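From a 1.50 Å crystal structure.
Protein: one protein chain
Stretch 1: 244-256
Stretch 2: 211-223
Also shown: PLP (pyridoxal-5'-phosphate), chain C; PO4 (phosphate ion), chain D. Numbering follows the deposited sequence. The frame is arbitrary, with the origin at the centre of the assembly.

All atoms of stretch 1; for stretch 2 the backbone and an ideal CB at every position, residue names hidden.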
ATOM      1  N   ALA A 244      -6.107 -21.165 -22.728  1.00 12.08           N
ATOM      2  CA  ALA A 244      -7.269 -21.080 -21.842  1.00 12.69           C
ATOM      3  C   ALA A 244      -7.782 -19.640 -21.670  1.00 12.15           C
ATOM      4  O   ALA A 244      -8.697 -19.437 -20.880  1.00 14.37           O
ATOM      5  CB  ALA A 244      -7.001 -21.695 -20.494  1.00 12.19           C
ATOM      6  N   GLY A 245      -7.192 -18.653 -22.371  1.00 11.62           N
ATOM      7  CA  GLY A 245      -7.650 -17.283 -22.269  1.00 12.52           C
ATOM      8  C   GLY A 245      -7.117 -16.488 -21.072  1.00 12.51           C
ATOM      9  O   GLY A 245      -7.665 -15.445 -20.754  1.00 13.77           O
ATOM     10  N   GLY A 246      -6.057 -16.961 -20.504  1.00 11.36           N
ATOM     11  CA  GLY A 246      -5.436 -16.324 -19.304  1.00 11.24           C
ATOM     12  C   GLY A 246      -4.136 -15.590 -19.613  1.00 11.36           C
ATOM     13  O   GLY A 246      -3.613 -15.589 -20.759  1.00 11.58           O
ATOM     14  N   LEU A 247      -3.559 -14.968 -18.562  1.00 10.10           N
ATOM     15  CA  LEU A 247      -2.327 -14.158 -18.618  1.00 10.95           C
ATOM     16  C   LEU A 247      -1.289 -14.721 -17.658  1.00 10.62           C
ATOM     17  O   LEU A 247      -1.598 -15.431 -16.695  1.00 10.84           O
ATOM     18  CB  LEU A 247      -2.605 -12.674 -18.220  1.00 11.19           C
ATOM     19  CG  LEU A 247      -3.729 -11.966 -19.000  1.00 11.65           C
ATOM     20  CD1 LEU A 247      -3.998 -10.560 -18.483  1.00 12.65           C
ATOM     21  CD2 LEU A 247      -3.395 -11.897 -20.485  1.00 13.41           C
ATOM     22  N   VAL A 248      -0.059 -14.310 -17.886  1.00 10.23           N
ATOM     23  CA  VAL A 248       1.079 -14.666 -17.001  1.00  9.91           C
ATOM     24  C   VAL A 248       1.560 -13.438 -16.228  1.00 10.09           C
ATOM     25  O   VAL A 248       1.831 -12.374 -16.843  1.00 11.43           O
ATOM     26  CB  VAL A 248       2.257 -15.252 -17.816  1.00 10.34           C
ATOM     27  CG1 VAL A 248       3.459 -15.518 -16.865  1.00 11.65           C
ATOM     28  CG2 VAL A 248       1.820 -16.533 -18.546  1.00 11.64           C
ATOM     29  N   ILE A 249       1.652 -13.576 -14.880  1.00  9.78           N
ATOM     30  CA  ILE A 249       2.183 -12.530 -14.002  1.00  9.25           C
ATOM     31  C   ILE A 249       3.544 -13.066 -13.423  1.00  9.30           C
ATOM     32  O   ILE A 249       3.552 -14.062 -12.692  1.00  8.96           O
ATOM     33  CB  ILE A 249       1.290 -12.128 -12.807  1.00  9.64           C
ATOM     34  CG1 ILE A 249      -0.139 -11.680 -13.256  1.00 10.77           C
ATOM     35  CG2 ILE A 249       1.958 -10.974 -11.987  1.00 10.37           C
ATOM     36  CD1 ILE A 249      -1.131 -11.651 -12.114  1.00 12.29           C
ATOM     37  N   SER A 250       4.656 -12.332 -13.696  1.00  9.35           N
ATOM     38  CA  SER A 250       5.923 -12.583 -12.933  1.00  9.75           C
ATOM     39  C   SER A 250       5.990 -11.656 -11.733  1.00  8.88           C
ATOM     40  O   SER A 250       6.055 -10.398 -11.955  1.00  9.35           O
ATOM     41  CB  SER A 250       7.166 -12.373 -13.811  1.00  9.75           C
ATOM     42  OG  SER A 250       8.346 -12.703 -13.084  1.00  9.66           O
ATOM     43  N   ASP A 251       6.041 -12.243 -10.527  1.00  8.26           N
ATOM     44  CA  ASP A 251       6.215 -11.480  -9.264  1.00  8.12           C
ATOM     45  C   ASP A 251       7.742 -11.381  -9.060  1.00  8.97           C
ATOM     46  O   ASP A 251       8.391 -12.375  -8.787  1.00  9.24           O
ATOM     47  CB  ASP A 251       5.521 -12.227  -8.139  1.00  8.49           C
ATOM     48  CG  ASP A 251       5.700 -11.574  -6.777  1.00  9.74           C
ATOM     49  OD1 ASP A 251       6.635 -10.787  -6.615  1.00 10.92           O
ATOM     50  OD2 ASP A 251       4.935 -11.954  -5.838  1.00 11.15           O
ATOM     51  N   GLU A 252       8.253 -10.149  -9.295  1.00  8.83           N
ATOM     52  CA  GLU A 252       9.694  -9.819  -9.215  1.00  8.89           C
ATOM     53  C   GLU A 252      10.073  -9.236  -7.898  1.00 10.01           C
ATOM     54  O   GLU A 252      11.189  -8.676  -7.782  1.00 11.22           O
ATOM     55  CB  GLU A 252      10.091  -8.906 -10.366  1.00  9.56           C
ATOM     56  CG  GLU A 252       9.970  -9.554 -11.728  1.00  9.48           C
ATOM     57  CD  GLU A 252      11.048 -10.560 -12.083  1.00 10.94           C
ATOM     58  OE1 GLU A 252      12.131 -10.499 -11.470  1.00  9.78           O
ATOM     59  OE2 GLU A 252      10.783 -11.369 -12.999  1.00  9.96           O
ATOM     60  N   VAL A 253       9.266  -9.385  -6.865  1.00 10.65           N
ATOM     61  CA  VAL A 253       9.650  -8.789  -5.554  1.00 12.38           C
ATOM     62  C   VAL A 253      10.911  -9.399  -5.027  1.00 13.77           C
ATOM     63  O   VAL A 253      11.763  -8.605  -4.465  1.00 17.55           O
ATOM     64  CB  VAL A 253       8.453  -8.878  -4.525  1.00 12.45           C
ATOM     65  CG1 VAL A 253       8.911  -8.416  -3.159  1.00 14.10           C
ATOM     66  CG2 VAL A 253       7.271  -8.098  -5.015  1.00 13.63           C
ATOM     67  N   GLN A 254      11.139 -10.683  -5.171  1.00 12.26           N
ATOM     68  CA  GLN A 254      12.377 -11.371  -4.724  1.00 13.49           C
ATOM     69  C   GLN A 254      13.481 -11.440  -5.797  1.00 14.90           C
ATOM     70  O   GLN A 254      14.695 -11.433  -5.427  1.00 14.57           O
ATOM     71  CB  GLN A 254      12.142 -12.852  -4.282  1.00 15.31           C
ATOM     72  CG  GLN A 254      11.203 -13.009  -3.116  1.00 15.61           C
ATOM     73  CD  GLN A 254      11.840 -12.619  -1.781  1.00 20.27           C
ATOM     74  OE1 GLN A 254      13.020 -12.628  -1.602  1.00 24.46           O
ATOM     75  NE2 GLN A 254      11.009 -12.301  -0.856  1.00 21.49           N
ATOM     76  N   SER A 255      13.145 -11.550  -7.085  1.00 11.26           N
ATOM     77  CA  SER A 255      14.102 -11.817  -8.096  1.00 11.54           C
ATOM     78  C   SER A 255      14.499 -10.609  -8.933  1.00 10.81           C
ATOM     79  O   SER A 255      15.368 -10.759  -9.808  1.00 11.46           O
ATOM     80  CB  SER A 255      13.606 -12.925  -9.038  1.00 11.04           C
ATOM     81  OG  SER A 255      12.370 -12.593  -9.663  1.00 12.27           O
ATOM     82  N   GLY A 256      13.856  -9.464  -8.745  1.00 10.48           N
ATOM     83  CA  GLY A 256      14.088  -8.288  -9.630  1.00 10.15           C
ATOM     84  C   GLY A 256      15.270  -7.430  -9.291  1.00  9.73           C
ATOM     85  O   GLY A 256      16.073  -7.691  -8.358  1.00 11.21           O
ATOM     86  N   UNK A 211     -12.834 -20.750 -15.113  1.00 13.54           N
ATOM     87  CA  UNK A 211     -11.930 -20.495 -16.183  1.00 12.51           C
ATOM     88  C   UNK A 211     -10.513 -20.179 -15.658  1.00 12.48           C
ATOM     89  O   UNK A 211     -10.259 -20.366 -14.460  1.00 14.34           O
ATOM     90  CB  UNK A 211     -12.464 -19.347 -17.041  1.00 12.51           C
ATOM     91  N   UNK A 212      -9.622 -19.744 -16.537  1.00 11.20           N
ATOM     92  CA  UNK A 212      -8.236 -19.400 -16.094  1.00 11.36           C
ATOM     93  C   UNK A 212      -8.033 -17.900 -16.337  1.00 11.16           C
ATOM     94  O   UNK A 212      -8.034 -17.387 -17.481  1.00 10.95           O
ATOM     95  CB  UNK A 212      -7.181 -20.219 -16.840  1.00 11.36           C
ATOM     96  N   UNK A 213      -7.770 -17.143 -15.234  1.00 10.10           N
ATOM     97  CA  UNK A 213      -7.391 -15.732 -15.302  1.00 10.82           C
ATOM     98  C   UNK A 213      -5.823 -15.568 -15.393  1.00 10.48           C
ATOM     99  O   UNK A 213      -5.338 -14.867 -16.270  1.00 11.71           O
ATOM    100  CB  UNK A 213      -7.939 -14.999 -14.076  1.00 10.82           C
ATOM    101  N   UNK A 214      -5.125 -16.234 -14.497  1.00 10.05           N
ATOM    102  CA  UNK A 214      -3.661 -16.021 -14.397  1.00 11.04           C
ATOM    103  C   UNK A 214      -2.910 -17.281 -13.953  1.00 10.28           C
ATOM    104  O   UNK A 214      -3.446 -18.127 -13.189  1.00 10.76           O
ATOM    105  CB  UNK A 214      -3.365 -14.886 -13.414  1.00 11.04           C
ATOM    106  N   UNK A 215      -1.612 -17.321 -14.309  1.00  9.82           N
ATOM    107  CA  UNK A 215      -0.540 -18.039 -13.570  1.00  9.86           C
ATOM    108  C   UNK A 215       0.363 -16.957 -12.959  1.00  9.16           C
ATOM    109  O   UNK A 215       0.833 -16.076 -13.708  1.00  9.38           O
ATOM    110  CB  UNK A 215       0.253 -18.981 -14.478  1.00  9.86           C
ATOM    111  N   UNK A 216       0.576 -17.039 -11.668  1.00  9.40           N
ATOM    112  CA  UNK A 216       1.330 -16.031 -10.908  1.00  9.45           C
ATOM    113  C   UNK A 216       2.487 -16.780 -10.233  1.00  8.73           C
ATOM    114  O   UNK A 216       2.298 -17.843  -9.583  1.00  9.43           O
ATOM    115  CB  UNK A 216       0.451 -15.307  -9.886  1.00  9.45           C
ATOM    116  N   UNK A 217       3.744 -16.290 -10.362  1.00  7.93           N
ATOM    117  CA  UNK A 217       4.933 -17.045  -9.869  1.00  8.33           C
ATOM    118  C   UNK A 217       6.070 -16.095  -9.553  1.00  8.89           C
ATOM    119  O   UNK A 217       6.275 -15.070 -10.228  1.00  9.39           O
ATOM    120  CB  UNK A 217       5.397 -18.076 -10.899  1.00  8.33           C
ATOM    121  N   UNK A 218       6.867 -16.508  -8.525  1.00  8.91           N
ATOM    122  CA  UNK A 218       8.222 -15.976  -8.268  1.00  8.70           C
ATOM    123  C   UNK A 218       9.227 -16.737  -9.075  1.00  8.75           C
ATOM    124  O   UNK A 218       9.394 -17.968  -8.840  1.00  9.36           O
ATOM    125  CB  UNK A 218       8.582 -16.050  -6.783  1.00  8.70           C
ATOM    126  N   UNK A 219       9.924 -16.122 -10.033  1.00  9.23           N
ATOM    127  CA  UNK A 219      10.909 -16.914 -10.894  1.00  9.99           C
ATOM    128  C   UNK A 219      11.984 -17.708 -10.152  1.00 10.38           C
ATOM    129  O   UNK A 219      12.441 -18.740 -10.629  1.00 10.65           O
ATOM    130  CB  UNK A 219      11.638 -15.956 -11.838  1.00  9.99           C
ATOM    131  N   UNK A 220      12.410 -17.257  -8.970  1.00  9.84           N
ATOM    132  CA  UNK A 220      13.393 -17.977  -8.128  1.00 11.55           C
ATOM    133  C   UNK A 220      12.747 -19.138  -7.331  1.00 11.20           C
ATOM    134  O   UNK A 220      13.485 -19.998  -6.717  1.00 11.86           O
ATOM    135  CB  UNK A 220      14.057 -16.998  -7.158  1.00 11.55           C
ATOM    136  N   UNK A 221      11.377 -19.159  -7.243  1.00  9.92           N
ATOM    137  CA  UNK A 221      10.680 -20.132  -6.370  1.00 10.83           C
ATOM    138  C   UNK A 221      11.377 -20.213  -5.011  1.00 11.45           C
ATOM    139  O   UNK A 221      11.668 -21.342  -4.509  1.00 11.83           O
ATOM    140  CB  UNK A 221      10.638 -21.516  -7.022  1.00 10.83           C
ATOM    141  N   UNK A 222      11.583 -19.043  -4.401  1.00 12.21           N
ATOM    142  CA  UNK A 222      12.299 -18.950  -3.135  1.00 12.29           C
ATOM    143  C   UNK A 222      11.564 -19.471  -1.927  1.00 13.78           C
ATOM    144  O   UNK A 222      12.126 -20.324  -1.169  1.00 14.95           O
ATOM    145  CB  UNK A 222      12.674 -17.489  -2.877  1.00 12.29           C
ATOM    146  N   UNK A 223      10.310 -19.100  -1.685  1.00 11.93           N
ATOM    147  CA  UNK A 223       9.522 -19.614  -0.567  1.00 12.66           C
ATOM    148  C   UNK A 223       9.400 -21.167  -0.614  1.00 13.92           C
ATOM    149  O   UNK A 223       9.294 -21.829   0.429  1.00 14.74           O
ATOM    150  CB  UNK A 223       8.133 -18.974  -0.583  1.00 12.66           C
TER
HETATM  151  N1  PLP C1441       5.535 -11.204  -3.258  1.00 12.73           N
HETATM  152  C2  PLP C1441       6.772 -11.642  -2.920  1.00 16.30           C
HETATM  153  C2A PLP C1441       7.468 -12.663  -3.782  1.00 18.70           C
HETATM  154  C3  PLP C1441       7.442 -11.119  -1.704  1.00 20.17           C
HETATM  155  O3  PLP C1441       8.685 -11.544  -1.344  1.00 23.21           O
HETATM  156  C4  PLP C1441       6.709 -10.118  -0.897  1.00 16.83           C
HETATM  157  C4A PLP C1441       7.294  -9.539   0.333  1.00 22.92           C
HETATM  158  C5  PLP C1441       5.363  -9.722  -1.375  1.00 16.54           C
HETATM  159  C6  PLP C1441       4.854 -10.295  -2.538  1.00 15.60           C
HETATM  160  C5A PLP C1441       4.549  -8.705  -0.607  1.00 17.92           C
HETATM  161  O4P PLP C1441       5.331  -7.533  -0.392  1.00 15.90           O
HETATM  162  P   PLP C1441       4.830  -6.393   0.629  1.00 13.70           P
HETATM  163  O1P PLP C1441       5.157  -6.955   1.991  1.00 13.28           O
HETATM  164  O2P PLP C1441       5.642  -5.178   0.245  1.00 17.26           O
HETATM  165  O3P PLP C1441       3.353  -6.272   0.342  1.00 16.56           O
HETATM  166  P   PO4 D1442      11.531 -11.711   3.427  1.00 28.35           P
HETATM  167  O1  PO4 D1442      11.691 -12.158   2.094  1.00 29.41           O
HETATM  168  O2  PO4 D1442      12.398 -10.528   3.849  1.00 33.92           O
HETATM  169  O3  PO4 D1442      12.390 -12.808   4.046  1.00 43.89           O
HETATM  170  O4  PO4 D1442      10.153 -11.643   4.031  1.00 36.71           O

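Position 211 has a positive phi (62°) and its CB would point sideways, with no contact to stretch 1. The backbone favours glycine, and Gly211 is found.

At 212 the CB points toward stretch 1 and lies 3.9 Å from Ala244 CB, so a small or medium apolar side chain would suit. It is Val212, whose CG2 packs 3.8 Å from Ala244 CB. Position 213 points away, leaving its identity open to many residues; the deposited Ser213 contributes its backbone, Leu247 N donating to Ser213 O at 2.9 Å.

From 214 to 217 the backbone is a strand parallel to 247-251, and the side chains alternate between two faces. The CB of 214 lies on the face of Leu247 and Ile249, 4.1 Å from Ile249 CD1, which invites a branched aliphatic residue. Val214 meets it, with CG1 3.7 Å from Ile249 CD1.

Position 215 shares the other face with Val248, its CB 5.0 Å from Val248 CG2; a large aliphatic or aromatic group would fit. In Phe215, the ring atom CD2 lies 4.4 Å from Val248 CG1.

Position 216 returns to the face of Ile249, where leucine, isoleucine or methionine could reach the neighbouring strand. Leu216 does so, its CD1 3.6 Å from Ile249 CG2. At 217, beside Val248 and Ser250, a long apolar or aromatic side chain is plausible. Phe217 brings CE1 to 3.8 Å from Val248 CG1, which sits at the ring edge.

The CB of 218 points sideways, but Gln254 N and Ser255 OG lie beyond it, so a polar acceptor such as Asp or Asn is reasonable. Asp218 OD1 takes a hydrogen bond from a water that also bonds to Asp251 O, Gln254 N and Ser255 OG. Its carboxylate further accepts from the backbone N of 220 and 222.

Position 219, with phi -55°, points toward Ser255 OG (4.1 Å from the CB) and allows proline or a small residue. Pro219 places CG 3.2 Å from Ser250 OG.

At 220 the CB faces Ser255 CB at 4.5 Å, suiting a medium apolar residue; Leu220 CD1 approaches that atom to 3.8 Å. Position 221 is out of reach and unconstrained by stretch 1; it is Phe221, closing a type I turn. Position 222 points toward Gln254 CG, where a small side chain fits: Ser222 OG lies 3.6 Å from it and donates to Asp218 OD2 (2.8 Å). Position 223 makes no contact, and Thr223 occupies it.

Stretch 2 (211-223) GVSVFLFDPLFST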
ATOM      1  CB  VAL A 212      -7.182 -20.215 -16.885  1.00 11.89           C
ATOM      2  CG1 VAL A 212      -5.762 -19.816 -16.391  1.00 13.10           C
ATOM      3  CG2 VAL A 212      -7.422 -21.708 -16.729  1.00 13.45           C
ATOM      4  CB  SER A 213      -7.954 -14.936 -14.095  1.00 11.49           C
ATOM      5  OG  SER A 213      -7.604 -13.550 -14.219  1.00 14.66           O
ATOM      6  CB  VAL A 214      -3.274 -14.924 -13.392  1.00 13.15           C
ATOM      7  CG1 VAL A 214      -3.871 -13.583 -13.728  1.00 14.73           C
ATOM      8  CG2 VAL A 214      -3.555 -15.240 -12.022  1.00 14.75           C
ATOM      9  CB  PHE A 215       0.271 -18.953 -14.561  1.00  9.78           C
ATOM     10  CG  PHE A 215       1.541 -19.534 -14.016  1.00 10.47           C
ATOM     11  CD1 PHE A 215       1.521 -20.350 -12.930  1.00 11.95           C
ATOM     12  CD2 PHE A 215       2.783 -19.312 -14.677  1.00 12.90           C
ATOM     13  CE1 PHE A 215       2.697 -20.988 -12.446  1.00 13.02           C
ATOM     14  CE2 PHE A 215       3.917 -19.895 -14.173  1.00 12.37           C
ATOM     15  CZ  PHE A 215       3.905 -20.736 -13.083  1.00 12.07           C
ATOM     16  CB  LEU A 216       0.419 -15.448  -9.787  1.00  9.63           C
ATOM     17  CG  LEU A 216       1.038 -14.562  -8.730  1.00  9.87           C
ATOM     18  CD1 LEU A 216       1.735 -13.342  -9.301  1.00 10.75           C
ATOM     19  CD2 LEU A 216      -0.026 -14.155  -7.693  1.00 11.21           C
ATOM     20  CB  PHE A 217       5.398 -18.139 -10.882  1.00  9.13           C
ATOM     21  CG  PHE A 217       6.104 -17.604 -12.122  1.00  9.34           C
ATOM     22  CD1 PHE A 217       5.416 -16.911 -13.117  1.00 10.03           C
ATOM     23  CD2 PHE A 217       7.477 -17.802 -12.317  1.00  9.65           C
ATOM     24  CE1 PHE A 217       6.089 -16.455 -14.266  1.00 10.81           C
ATOM     25  CE2 PHE A 217       8.148 -17.362 -13.468  1.00 10.20           C
ATOM     26  CZ  PHE A 217       7.452 -16.689 -14.436  1.00 10.42           C
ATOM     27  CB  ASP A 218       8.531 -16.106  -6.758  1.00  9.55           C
ATOM     28  CG  ASP A 218       9.998 -15.977  -6.363  1.00 10.64           C
ATOM     29  OD1 ASP A 218      10.806 -15.429  -7.152  1.00 10.47           O
ATOM     30  OD2 ASP A 218      10.315 -16.460  -5.210  1.00 11.50           O
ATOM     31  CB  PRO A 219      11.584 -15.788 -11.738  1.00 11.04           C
ATOM     32  CG  PRO A 219      10.518 -14.764 -11.897  1.00  9.90           C
ATOM     33  CD  PRO A 219       9.782 -14.723 -10.544  1.00  9.26           C
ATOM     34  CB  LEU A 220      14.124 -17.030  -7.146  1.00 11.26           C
ATOM     35  CG  LEU A 220      15.291 -16.263  -7.832  1.00 11.86           C
ATOM     36  CD1 LEU A 220      15.790 -15.140  -6.896  1.00 13.43           C
ATOM     37  CD2 LEU A 220      16.476 -17.188  -8.194  1.00 12.68           C
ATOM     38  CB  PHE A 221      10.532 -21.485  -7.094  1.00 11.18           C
ATOM     39  CG  PHE A 221       9.623 -21.365  -8.334  1.00  9.65           C
ATOM     40  CD1 PHE A 221       8.228 -21.406  -8.189  1.00 10.21           C
ATOM     41  CD2 PHE A 221      10.169 -21.166  -9.609  1.00  9.83           C
ATOM     42  CE1 PHE A 221       7.420 -21.244  -9.320  1.00 10.43           C
ATOM     43  CE2 PHE A 221       9.340 -21.015 -10.693  1.00 10.32           C
ATOM     44  CZ  PHE A 221       7.970 -21.058 -10.564  1.00  9.74           C
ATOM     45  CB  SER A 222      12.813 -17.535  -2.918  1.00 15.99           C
ATOM     46  OG  SER A 222      11.769 -16.599  -2.858  1.00 16.04           O
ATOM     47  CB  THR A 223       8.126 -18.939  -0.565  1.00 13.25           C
ATOM     48  OG1 THR A 223       8.328 -17.531  -0.480  1.00 16.97           O
ATOM     49  CG2 THR A 223       7.212 -19.380   0.581  1.00 15.01           C
TER
HETATM   50  O   HOH W   1     -10.368 -20.863 -19.223  1.00 13.04           O
HETATM   51  O   HOH W   2      10.395 -12.677  -7.070  1.00 12.24           O
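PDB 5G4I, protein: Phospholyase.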